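Local coordinates for protein aminopeptidase P; XAA-pro aminopeptidase (Streptococcus thermophilus, PDB 3IL0) that is the N-terminal, creatinase/prolidase-type domain of a putative Xaa-Pro aminopeptidase, a metal-dependent enzyme of peptidase family M24B that probably removes residues from peptide N termini, at residues A[41-46]-A[52-57]; A[94-99]-A[103-108]. All coordinates share one frame; numbering follows the deposited sequence.

Contact 1: A[41-46]-A[52-57]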
# COMPACT_ATOMS: atom_id res chain seq x y z
N ASN A 41 -11.34 1.74 6.35
CA ASN A 41 -10.83 2.98 5.79
C ASN A 41 -9.34 3.27 6.08
O ASN A 41 -8.98 4.30 6.69
CB ASN A 41 -11.74 4.12 6.17
CG ASN A 41 -12.21 4.86 4.95
OD1 ASN A 41 -11.39 5.45 4.22
ND2 ASN A 41 -13.53 4.79 4.68
N ALA A 42 -8.52 2.32 5.65
CA ALA A 42 -7.08 2.44 5.60
C ALA A 42 -6.64 2.14 4.14
O ALA A 42 -7.32 1.37 3.44
CB ALA A 42 -6.41 1.48 6.59
N THR A 43 -5.55 2.78 3.68
CA THR A 43 -4.84 2.40 2.44
C THR A 43 -3.41 2.17 2.88
O THR A 43 -2.89 2.88 3.77
CB THR A 43 -4.87 3.51 1.33
OG1 THR A 43 -6.22 3.80 0.95
CG2 THR A 43 -4.05 3.09 0.02
N VAL A 44 -2.77 1.18 2.27
CA VAL A 44 -1.36 0.92 2.51
C VAL A 44 -0.58 1.10 1.22
O VAL A 44 -1.08 0.77 0.12
CB VAL A 44 -1.19 -0.48 3.09
CG1 VAL A 44 0.27 -1.00 2.99
CG2 VAL A 44 -1.72 -0.46 4.50
N PHE A 45 0.62 1.64 1.35
CA PHE A 45 1.44 1.84 0.21
C PHE A 45 2.86 1.52 0.67
O PHE A 45 3.41 2.27 1.45
CB PHE A 45 1.31 3.28 -0.31
CG PHE A 45 2.05 3.54 -1.61
CD1 PHE A 45 1.53 3.11 -2.80
CD2 PHE A 45 3.26 4.19 -1.62
CE1 PHE A 45 2.20 3.34 -4.00
CE2 PHE A 45 3.97 4.44 -2.84
CZ PHE A 45 3.43 4.02 -4.02
N ILE A 46 3.44 0.44 0.15
CA ILE A 46 4.77 -0.06 0.54
C ILE A 46 5.73 0.03 -0.65
O ILE A 46 5.41 -0.39 -1.79
CB ILE A 46 4.71 -1.54 1.10
CG1 ILE A 46 3.84 -1.60 2.35
CG2 ILE A 46 6.13 -2.10 1.48
CD1 ILE A 46 3.63 -3.02 2.90
N LEU A 52 3.70 3.02 4.23
CA LEU A 52 2.74 4.05 4.57
C LEU A 52 1.41 3.45 4.93
O LEU A 52 0.91 2.52 4.28
CB LEU A 52 2.57 5.00 3.40
CG LEU A 52 3.79 5.72 2.84
CD1 LEU A 52 3.33 6.71 1.78
CD2 LEU A 52 4.63 6.41 4.01
N PHE A 53 0.81 4.01 5.97
CA PHE A 53 -0.55 3.63 6.34
C PHE A 53 -1.36 4.90 6.29
O PHE A 53 -1.01 5.87 6.97
CB PHE A 53 -0.57 3.02 7.77
CG PHE A 53 -1.93 2.62 8.24
CD1 PHE A 53 -2.34 1.29 8.18
CD2 PHE A 53 -2.82 3.58 8.74
CE1 PHE A 53 -3.60 0.92 8.62
CE2 PHE A 53 -4.09 3.22 9.14
CZ PHE A 53 -4.48 1.88 9.10
N LEU A 54 -2.43 4.92 5.52
CA LEU A 54 -3.13 6.17 5.32
C LEU A 54 -4.57 6.05 5.80
O LEU A 54 -5.31 5.18 5.34
CB LEU A 54 -3.05 6.63 3.84
CG LEU A 54 -1.64 6.80 3.22
CD1 LEU A 54 -1.31 5.66 2.29
CD2 LEU A 54 -1.52 8.09 2.48
N THR A 55 -4.95 6.95 6.70
CA THR A 55 -6.33 7.02 7.17
C THR A 55 -6.81 8.46 7.54
O THR A 55 -6.03 9.41 7.58
CB THR A 55 -6.52 6.03 8.33
OG1 THR A 55 -7.91 5.90 8.62
CG2 THR A 55 -5.75 6.50 9.56
N ASP A 56 -8.12 8.58 7.75
CA ASP A 56 -8.77 9.84 8.21
C ASP A 56 -8.50 10.21 9.68
O ASP A 56 -7.82 9.47 10.43
CB ASP A 56 -10.28 9.76 8.00
CG ASP A 56 -10.92 8.67 8.84
OD1 ASP A 56 -10.50 8.48 10.02
OD2 ASP A 56 -11.85 8.00 8.32
N SER A 57 -9.05 11.37 10.09
CA SER A 57 -8.78 11.97 11.41
C SER A 57 -9.40 11.14 12.53
O SER A 57 -8.95 11.16 13.69
CB SER A 57 -9.32 13.41 11.48
OG SER A 57 -10.67 13.44 11.10
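Thr55 reaches across with its hydroxyl to the backbone of Asn41, Thr55 OG1 giving a hydrogen bond of 2.7 Å to Asn41 O, nearly along the C=O axis. The first torsion sets this up: OG1 stands opposite the backbone N (chi1 -169°), which leaves CG2 to lie in the plane of the Phe53 ring, at its edge. Beyond that end bond the strands pair in antiparallel fashion. Thr43 N gives to Leu54 O at 2.9 Å, and Leu54 N returns the bond to Thr43 O at 2.7 Å. Phe45 and Leu52 bond to each other in the same way, N to O in both directions.

Side chains alternate between the two faces. On one, Phe53 extends with CG trans to its own N (chi1 179°), bringing the ring obliquely over the neighbouring strand, where Phe53 CD1 lies 4.1 Å from Val44 CG2. Ile31 of helix 28-35 packs on this face, and Phe37 meets the Phe53 ring edge-to-face. On the other, Leu52 CD1 approaches the Phe45 ring obliquely, 4.2 Å from Phe45 CD2, while Leu54 CD1 sits 3.5 Å from Thr43 O. Helix 78-88 covers Phe45 and Leu52 here. Asp56, just past the strand, turns its carboxylate to Arg58 in a salt bridge.

Together these residues form a beta hairpin, strands 42-47 and 51-55, in the mixed sheet of an alpha/beta domain with helices packed on both faces.

Contact 2: A[94-99]-A[103-108]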
# COMPACT_ATOMS: atom_id res chain seq x y z
N ILE A 94 4.41 1.24 -10.13
CA ILE A 94 3.48 1.08 -9.01
C ILE A 94 2.61 -0.17 -9.32
O ILE A 94 1.94 -0.26 -10.35
CB ILE A 94 2.66 2.39 -8.83
CG1 ILE A 94 3.63 3.58 -8.73
CG2 ILE A 94 1.80 2.36 -7.60
CD1 ILE A 94 2.90 4.95 -8.70
N GLY A 95 2.74 -1.18 -8.48
CA GLY A 95 1.90 -2.33 -8.59
C GLY A 95 0.54 -2.08 -7.98
O GLY A 95 0.40 -1.30 -7.04
N PHE A 96 -0.48 -2.72 -8.51
CA PHE A 96 -1.82 -2.69 -7.85
C PHE A 96 -2.48 -4.05 -8.04
O PHE A 96 -2.10 -4.78 -8.92
CB PHE A 96 -2.71 -1.60 -8.42
CG PHE A 96 -3.07 -1.82 -9.89
CD1 PHE A 96 -4.24 -2.42 -10.22
CD2 PHE A 96 -2.19 -1.42 -10.93
CE1 PHE A 96 -4.58 -2.69 -11.56
CE2 PHE A 96 -2.48 -1.67 -12.22
CZ PHE A 96 -3.71 -2.30 -12.57
N ASP A 97 -3.44 -4.38 -7.20
CA ASP A 97 -4.14 -5.64 -7.28
C ASP A 97 -5.19 -5.68 -8.40
O ASP A 97 -6.01 -4.78 -8.57
CB ASP A 97 -4.73 -5.88 -5.90
CG ASP A 97 -5.58 -7.10 -5.81
OD1 ASP A 97 -5.58 -8.03 -6.68
OD2 ASP A 97 -6.35 -7.04 -4.86
N ASN A 98 -5.11 -6.72 -9.20
CA ASN A 98 -5.90 -6.79 -10.43
C ASN A 98 -7.36 -7.13 -10.21
O ASN A 98 -8.13 -7.13 -11.13
CB ASN A 98 -5.24 -7.67 -11.49
CG ASN A 98 -5.31 -9.13 -11.17
OD1 ASN A 98 -5.89 -9.56 -10.14
ND2 ASN A 98 -4.78 -9.96 -12.10
N GLN A 99 -7.71 -7.36 -8.96
CA GLN A 99 -9.08 -7.51 -8.58
C GLN A 99 -9.70 -6.14 -8.26
O GLN A 99 -10.88 -6.08 -7.96
CB GLN A 99 -9.19 -8.45 -7.37
CG GLN A 99 -8.67 -9.86 -7.66
CD GLN A 99 -9.39 -10.52 -8.85
OE1 GLN A 99 -8.75 -11.11 -9.73
NE2 GLN A 99 -10.72 -10.42 -8.89
N ALA A 103 -13.24 0.73 -13.17
CA ALA A 103 -13.45 2.13 -12.78
C ALA A 103 -12.34 2.63 -11.80
O ALA A 103 -11.73 3.67 -11.99
CB ALA A 103 -14.83 2.29 -12.16
N TYR A 104 -12.03 1.82 -10.80
CA TYR A 104 -10.97 2.19 -9.88
C TYR A 104 -9.64 2.30 -10.60
O TYR A 104 -8.87 3.21 -10.39
CB TYR A 104 -10.92 1.18 -8.72
CG TYR A 104 -9.90 1.52 -7.68
CD1 TYR A 104 -10.22 2.38 -6.66
CD2 TYR A 104 -8.61 1.00 -7.74
CE1 TYR A 104 -9.27 2.76 -5.69
CE2 TYR A 104 -7.64 1.34 -6.76
CZ TYR A 104 -8.00 2.21 -5.73
OH TYR A 104 -7.11 2.60 -4.78
N TYR A 105 -9.32 1.34 -11.46
CA TYR A 105 -8.10 1.50 -12.29
C TYR A 105 -8.13 2.80 -13.08
O TYR A 105 -7.12 3.41 -13.21
CB TYR A 105 -7.99 0.36 -13.26
CG TYR A 105 -6.98 0.55 -14.32
CD1 TYR A 105 -5.66 0.41 -14.03
CD2 TYR A 105 -7.35 0.80 -15.64
CE1 TYR A 105 -4.71 0.54 -14.98
CE2 TYR A 105 -6.38 0.96 -16.62
CZ TYR A 105 -5.07 0.82 -16.27
OH TYR A 105 -4.03 0.95 -17.15
N GLN A 106 -9.27 3.22 -13.61
CA GLN A 106 -9.34 4.50 -14.35
C GLN A 106 -8.98 5.64 -13.43
O GLN A 106 -8.24 6.48 -13.85
CB GLN A 106 -10.69 4.80 -15.02
CG GLN A 106 -11.00 3.84 -16.13
CD GLN A 106 -12.28 4.17 -16.91
OE1 GLN A 106 -13.40 3.99 -16.41
NE2 GLN A 106 -12.10 4.58 -18.16
N ALA A 107 -9.45 5.65 -12.18
CA ALA A 107 -8.96 6.68 -11.20
C ALA A 107 -7.45 6.65 -10.99
O ALA A 107 -6.84 7.69 -11.00
CB ALA A 107 -9.65 6.56 -9.89
N LEU A 108 -6.83 5.47 -10.89
CA LEU A 108 -5.37 5.37 -10.79
C LEU A 108 -4.65 5.88 -12.02
O LEU A 108 -3.51 6.45 -11.91
CB LEU A 108 -4.87 3.92 -10.56
CG LEU A 108 -5.24 3.15 -9.26
CD1 LEU A 108 -4.88 1.64 -9.33
CD2 LEU A 108 -4.63 3.76 -8.00
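Phe96 meets the helix through two side chains, Tyr105 and Leu108, and no hydrogen bond crosses between the segments. The far end of its ring goes to the tyrosine: Phe96 CZ is 3.6 Å from Tyr105 CD1 and 3.9 Å from Tyr105 CE1, so the CD1 and CE1 atoms of Tyr105 do the touching. The planes are inclined by 33° with centroids 5.6 Å apart, an oblique meeting of the two rings. Nearer the backbone, a single methyl takes over. Leu108 CD1 lies 3.9 Å from Phe96 CG and 4.0 Å from Phe96 CB, against the root of the side chain.

Phe96 has CG between its backbone N and carbonyl carbon (chi1 65°), while its CB already points at the helix. The CB of Tyr105 points neither at the strand nor away from it, and with CG trans to N (chi1 168°) the ring swings in to meet Phe96.

In the next shell, Leu117 of strand 116-120 touches all three side chains, and Pro119 adds to the cover over Phe96. Leu79 of helix 78-88 and Leu24 of strand 22-25 pack on Leu108 from beyond the contact. The backbone of Phe96 is held in the sheet by hydrogen bonding to Ser118. At the end of the strand, Asp97 OD1 accepts from Gln99 N at 3.2 Å, an Asx turn in which the donor comes from above the carboxylate plane; Ser101 OG then bonds to Tyr104 N in the first turn of helix 102-111.

Between these two segments the helix is thus seated on its strand by carbon contacts alone, consistent with a fit set mainly by shape and burial of apolar surface.

In the fold
Both contacts reach the same mixed sheet and are mainly buried, but they join different kinds of elements. Contact 1 pairs two neighbouring strands, so backbone hydrogen bonds fix its register and side chains pack on both faces; its centre lies about 8 Å from the chain centre. Contact 2, centred about 12 Å from that point, sets a helix on a strand within a beta-alpha-beta unit, and apolar side chains carry it. The surface buried between its segments is far smaller, 134 against 428 Å². Their centres are about 16 Å apart, yet they touch: Phe45 CE1 packs 3.8 Å from Ile94 CG2, and helix 78-88 contacts both.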